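Local atomic coordinates of D-methionine transport system permease protein MetI (Escherichia coli, PDB entry 3TUI), a protein that forms the membrane-spanning permease of an ABC importer for methionine and probably carries the substrate across the inner membrane. Residues V34-Y39 against N110-I115; A149-L154 against L202-G207. All coordinates share one frame; numbering follows the deposited sequence.

Interaction 1 of 2, residues V34-Y39 against N110-I115; sequences VGVLLY and NALLEI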
loop_
_atom_site.group_PDB
_atom_site.type_symbol
_atom_site.label_atom_id
_atom_site.label_comp_id
_atom_site.label_asym_id
_atom_site.label_seq_id
_atom_site.Cartn_x
_atom_site.Cartn_y
_atom_site.Cartn_z
ATOM N N VAL A 34 1.604 4.084 -30.683
ATOM C CA VAL A 34 2.396 2.878 -30.507
ATOM C C VAL A 34 2.356 2.481 -29.034
ATOM O O VAL A 34 2.101 1.317 -28.688
ATOM C CB VAL A 34 3.850 3.035 -31.002
ATOM C CG1 VAL A 34 4.658 1.795 -30.655
ATOM C CG2 VAL A 34 3.878 3.279 -32.481
ATOM N N GLY A 35 2.594 3.471 -28.170
ATOM C CA GLY A 35 2.593 3.263 -26.730
ATOM C C GLY A 35 1.284 2.682 -26.247
ATOM O O GLY A 35 1.260 1.628 -25.621
ATOM N N VAL A 36 0.197 3.375 -26.570
ATOM C CA VAL A 36 -1.149 2.917 -26.252
ATOM C C VAL A 36 -1.368 1.470 -26.644
ATOM O O VAL A 36 -1.904 0.673 -25.873
ATOM C CB VAL A 36 -2.215 3.789 -26.937
ATOM C CG1 VAL A 36 -3.553 3.083 -26.915
ATOM C CG2 VAL A 36 -2.306 5.144 -26.267
ATOM N N LEU A 37 -0.942 1.129 -27.849
ATOM C CA LEU A 37 -1.244 -0.187 -28.369
ATOM C C LEU A 37 -0.216 -1.203 -27.849
ATOM O O LEU A 37 -0.386 -2.406 -28.035
ATOM C CB LEU A 37 -1.358 -0.163 -29.905
ATOM C CG LEU A 37 -2.471 0.737 -30.504
ATOM C CD1 LEU A 37 -2.305 0.921 -32.019
ATOM C CD2 LEU A 37 -3.893 0.249 -30.220
ATOM N N LEU A 38 0.838 -0.705 -27.193
ATOM C CA LEU A 38 1.750 -1.532 -26.385
ATOM C C LEU A 38 1.213 -1.844 -24.986
ATOM O O LEU A 38 1.582 -2.853 -24.386
ATOM C CB LEU A 38 3.122 -0.866 -26.237
ATOM C CG LEU A 38 4.336 -1.156 -27.125
ATOM C CD1 LEU A 38 5.433 -0.136 -26.813
ATOM C CD2 LEU A 38 4.848 -2.569 -26.893
ATOM N N TYR A 39 0.388 -0.937 -24.459
ATOM C CA TYR A 39 -0.199 -1.068 -23.126
ATOM C C TYR A 39 -1.291 -2.106 -23.173
ATOM O O TYR A 39 -1.265 -3.072 -22.410
ATOM C CB TYR A 39 -0.749 0.285 -22.636
ATOM C CG TYR A 39 -1.389 0.263 -21.247
ATOM C CD1 TYR A 39 -0.606 0.073 -20.111
ATOM C CD2 TYR A 39 -2.757 0.515 -21.062
ATOM C CE1 TYR A 39 -1.159 0.071 -18.836
ATOM C CE2 TYR A 39 -3.331 0.521 -19.774
ATOM C CZ TYR A 39 -2.517 0.296 -18.666
ATOM O OH TYR A 39 -3.033 0.290 -17.376
ATOM N N ASN A 110 4.660 3.106 -20.194
ATOM C CA ASN A 110 5.028 3.162 -18.806
ATOM C C ASN A 110 4.154 4.167 -18.056
ATOM O O ASN A 110 3.801 3.950 -16.900
ATOM C CB ASN A 110 6.512 3.507 -18.658
ATOM C CG ASN A 110 7.422 2.314 -18.934
ATOM O OD1 ASN A 110 6.972 1.156 -18.901
ATOM N ND2 ASN A 110 8.708 2.591 -19.214
ATOM N N ALA A 111 3.801 5.271 -18.704
ATOM C CA ALA A 111 2.879 6.211 -18.077
ATOM C C ALA A 111 1.498 5.566 -17.918
ATOM O O ALA A 111 0.909 5.606 -16.821
ATOM C CB ALA A 111 2.789 7.532 -18.868
ATOM N N LEU A 112 0.981 4.956 -18.987
ATOM C CA LEU A 112 -0.303 4.305 -18.852
ATOM C C LEU A 112 -0.248 3.295 -17.695
ATOM O O LEU A 112 -1.204 3.207 -16.920
ATOM C CB LEU A 112 -0.767 3.637 -20.149
ATOM C CG LEU A 112 -1.263 4.604 -21.236
ATOM C CD1 LEU A 112 -1.516 3.880 -22.568
ATOM C CD2 LEU A 112 -2.503 5.342 -20.773
ATOM N N LEU A 113 0.862 2.571 -17.528
ATOM C CA LEU A 113 0.922 1.509 -16.500
ATOM C C LEU A 113 0.790 2.023 -15.035
ATOM O O LEU A 113 0.562 1.227 -14.102
ATOM C CB LEU A 113 2.198 0.675 -16.648
ATOM C CG LEU A 113 2.318 -0.292 -17.835
ATOM C CD1 LEU A 113 3.775 -0.698 -17.964
ATOM C CD2 LEU A 113 1.475 -1.522 -17.697
ATOM N N GLU A 114 0.962 3.344 -14.858
ATOM C CA GLU A 114 0.735 4.070 -13.596
ATOM C C GLU A 114 -0.720 4.153 -13.178
ATOM O O GLU A 114 -1.013 4.400 -12.019
ATOM C CB GLU A 114 1.225 5.503 -13.719
ATOM C CG GLU A 114 2.682 5.695 -14.051
ATOM C CD GLU A 114 3.575 5.524 -12.843
ATOM O OE1 GLU A 114 4.135 6.549 -12.373
ATOM O OE2 GLU A 114 3.710 4.369 -12.370
ATOM N N ILE A 115 -1.620 4.014 -14.150
ATOM C CA ILE A 115 -3.064 4.066 -13.931
ATOM C C ILE A 115 -3.614 2.757 -13.404
ATOM O O ILE A 115 -3.482 1.717 -14.059
ATOM C CB ILE A 115 -3.825 4.391 -15.219
ATOM C CG1 ILE A 115 -3.295 5.676 -15.845
ATOM C CG2 ILE A 115 -5.311 4.506 -14.928
ATOM C CD1 ILE A 115 -4.040 6.072 -17.083
#

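Interaction 2 of 2, residues A149-L154 against L202-G207; sequences AATITL and LIQFAG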
loop_
_atom_site.group_PDB
_atom_site.type_symbol
_atom_site.label_atom_id
_atom_site.label_comp_id
_atom_site.label_asym_id
_atom_site.label_seq_id
_atom_site.Cartn_x
_atom_site.Cartn_y
_atom_site.Cartn_z
ATOM N N ALA A 149 6.826 13.064 -20.070
ATOM C CA ALA A 149 7.563 12.434 -21.184
ATOM C C ALA A 149 7.922 13.409 -22.291
ATOM O O ALA A 149 8.979 13.294 -22.929
ATOM C CB ALA A 149 6.771 11.279 -21.782
ATOM N N ALA A 150 7.011 14.341 -22.561
ATOM C CA ALA A 150 7.212 15.342 -23.618
ATOM C C ALA A 150 8.407 16.227 -23.297
ATOM O O ALA A 150 9.325 16.435 -24.128
ATOM C CB ALA A 150 5.947 16.200 -23.780
ATOM N N THR A 151 8.356 16.765 -22.076
ATOM C CA THR A 151 9.495 17.473 -21.529
ATOM C C THR A 151 10.679 16.571 -21.810
ATOM O O THR A 151 11.530 16.906 -22.633
ATOM C CB THR A 151 9.360 17.736 -20.007
ATOM O OG1 THR A 151 8.060 18.271 -19.718
ATOM C CG2 THR A 151 10.468 18.697 -19.511
ATOM N N ILE A 152 10.716 15.406 -21.185
ATOM C CA ILE A 152 11.903 14.596 -21.338
ATOM C C ILE A 152 12.246 14.245 -22.811
ATOM O O ILE A 152 13.430 14.082 -23.139
ATOM C CB ILE A 152 11.885 13.344 -20.426
ATOM C CG1 ILE A 152 13.295 12.780 -20.293
ATOM C CG2 ILE A 152 10.869 12.337 -20.892
ATOM C CD1 ILE A 152 14.135 13.586 -19.294
ATOM N N THR A 153 11.253 14.186 -23.707
ATOM C CA THR A 153 11.521 13.902 -25.130
ATOM C C THR A 153 12.187 15.068 -25.901
ATOM O O THR A 153 13.228 14.902 -26.576
ATOM C CB THR A 153 10.179 13.498 -25.844
ATOM O OG1 THR A 153 9.792 12.186 -25.413
ATOM C CG2 THR A 153 10.301 13.487 -27.386
ATOM N N LEU A 154 11.561 16.245 -25.804
ATOM C CA LEU A 154 12.092 17.476 -26.387
ATOM C C LEU A 154 13.525 17.764 -25.954
ATOM O O LEU A 154 14.378 18.101 -26.794
ATOM C CB LEU A 154 11.199 18.644 -26.005
ATOM C CG LEU A 154 9.881 18.738 -26.769
ATOM C CD1 LEU A 154 8.895 19.532 -25.981
ATOM C CD2 LEU A 154 10.118 19.358 -28.146
ATOM N N LEU A 202 15.062 26.083 -20.050
ATOM C CA LEU A 202 13.757 26.614 -20.442
ATOM C C LEU A 202 12.809 25.506 -20.818
ATOM O O LEU A 202 11.684 25.468 -20.347
ATOM C CB LEU A 202 13.855 27.627 -21.577
ATOM C CG LEU A 202 13.802 29.063 -21.036
ATOM C CD1 LEU A 202 14.780 29.323 -19.837
ATOM C CD2 LEU A 202 14.087 30.003 -22.171
ATOM N N ILE A 203 13.250 24.582 -21.646
ATOM C CA ILE A 203 12.404 23.435 -21.906
ATOM C C ILE A 203 12.026 22.659 -20.621
ATOM O O ILE A 203 10.861 22.300 -20.431
ATOM C CB ILE A 203 13.016 22.554 -23.008
ATOM C CG1 ILE A 203 11.931 21.693 -23.662
ATOM C CG2 ILE A 203 14.156 21.725 -22.483
ATOM C CD1 ILE A 203 12.273 21.413 -25.125
ATOM N N GLN A 204 12.953 22.503 -19.682
ATOM C CA GLN A 204 12.624 21.781 -18.459
ATOM C C GLN A 204 11.636 22.583 -17.644
ATOM O O GLN A 204 10.505 22.160 -17.488
ATOM C CB GLN A 204 13.870 21.521 -17.629
ATOM C CG GLN A 204 13.604 20.773 -16.350
ATOM C CD GLN A 204 13.639 19.284 -16.569
ATOM O OE1 GLN A 204 14.593 18.747 -17.129
ATOM N NE2 GLN A 204 12.596 18.601 -16.124
ATOM N N PHE A 205 12.052 23.757 -17.166
ATOM C CA PHE A 205 11.192 24.623 -16.368
ATOM C C PHE A 205 9.759 24.710 -16.899
ATOM O O PHE A 205 8.808 24.616 -16.132
ATOM C CB PHE A 205 11.786 26.031 -16.316
ATOM C CG PHE A 205 10.759 27.098 -16.037
ATOM C CD1 PHE A 205 10.093 27.731 -17.102
ATOM C CD2 PHE A 205 10.460 27.492 -14.731
ATOM C CE1 PHE A 205 9.123 28.713 -16.874
ATOM C CE2 PHE A 205 9.490 28.492 -14.486
ATOM C CZ PHE A 205 8.825 29.101 -15.564
ATOM N N ALA A 206 9.604 24.895 -18.202
ATOM C CA ALA A 206 8.269 25.032 -18.773
ATOM C C ALA A 206 7.439 23.765 -18.558
ATOM O O ALA A 206 6.343 23.828 -18.010
ATOM C CB ALA A 206 8.335 25.392 -20.242
ATOM N N GLY A 207 7.972 22.613 -18.962
ATOM C CA GLY A 207 7.287 21.346 -18.748
ATOM C C GLY A 207 6.833 21.143 -17.310
ATOM O O GLY A 207 5.661 20.890 -17.057
#

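Interaction 1 of 2, residues V34-Y39 against N110-I115
The ring of Y39 is the one flat group that carries this contact. L112 lies over one of its faces: CB of L112 stands 3.6 Å from the ring centroid and only 12° off the ring normal, a CH-pi contact set almost over the middle. L113 comes to the ring edge instead. Its CG lies in the ring plane, and its CD2 is 3.3 Å from Y39 CE1. The two leucines thus take the ring from two directions, one above and one beside.

CG of Y39 is anti to the backbone N (chi1 180°), which directs the ring toward 110-115. CG of L112 is anti to its carbonyl carbon (chi1 -74°). L112 CD1 then lies beside Y39 CB and against V36, 3.8 Å from V36 CA and 4.0 Å from V36 CG2. V36 is directed away from 110-115, so its side chain adds little.

The phenol oxygen lies beside the type I beta turn from L112 to I115. Y39 OH is 3.5 Å from L112 O and 3.6 Å from I115 O. L112 O already accepts from I115 N within that turn.

The contact joins the C-terminal parts of helices 3-40 and 89-112. Segment 34-39 lies near the end of a predicted membrane helix; 110-115 is predicted to be cytoplasmic. L138 of helix 130-163 also touches Y39 and L112. The chemistry is mainly that of an aromatic face and edge against aliphatic carbon, so shape and dispersion probably hold the two ends together.

Interaction 2 of 2, residues A149-L154 against L202-G207
Among the atoms of the two segments, the carbonyl oxygen of A149 is the best held, with two donors. T153 N is 2.6 Å and T153 OG1 2.8 Å from A149 O. The hydroxyl stands above the carbonyl plane, 43° out of it. Both bonds stay within helix 130-163, and T153 takes no part in the contact.

T151 is the main residue of 149-154 in the contact, and it is directed toward 202-207. T151 CG2 is anti to the backbone N and lies 3.7 Å from I203 O. T151 OG1 is anti to the carbonyl carbon and rests 3.3 Å from G207 CA. That hydroxyl is hydrogen-bonded to V147 O one turn back, so its polar need is met in its own helix. G207 has no side chain, and a beta carbon there would run into OG1. This glycine facing a threonine lets two antiparallel helices of the permease fold come close, with T151 CA and G207 CA 5.3 Å apart. An alanine here would remove OG1 and CG2 of the threonine, and would probably loosen the fit against G207 and I203 O.

Q204 bends at chi2 (87°), bringing NE2 back to 4.0 Å from T151 CG2. The same NE2 is hydrogen-bonded to D208 OD1. L154 and I203 cross obliquely as an apolar pair.

The short helix segments run antiparallel at 175°, their axes 9.2 Å apart. F21 of helix 3-40 touches both L154 and I203. M107 of helix 89-112 packs on A149 and I152.

How the interactions relate
Both contacts are buried, but interaction 2 lies deeper, about 10 Å from the centre of the chain against about 16 Å for interaction 1, measured from the contact centres. They use different helix pairs: 3-40 with 89-112, then 130-163 with 186-211. All four helices are nonetheless linked, since L138 reaches the first contact and F21 the second. Their centres are about 20 Å apart, and their nearest atoms, about 6 Å apart, do not touch. Interaction 1 sits at the predicted cytoplasmic end of helix 89-112, beside a turn, and relies on one aromatic ring. Interaction 2 joins two continuous antiparallel helices through a threonine set against a glycine, flanked by I203 and L154.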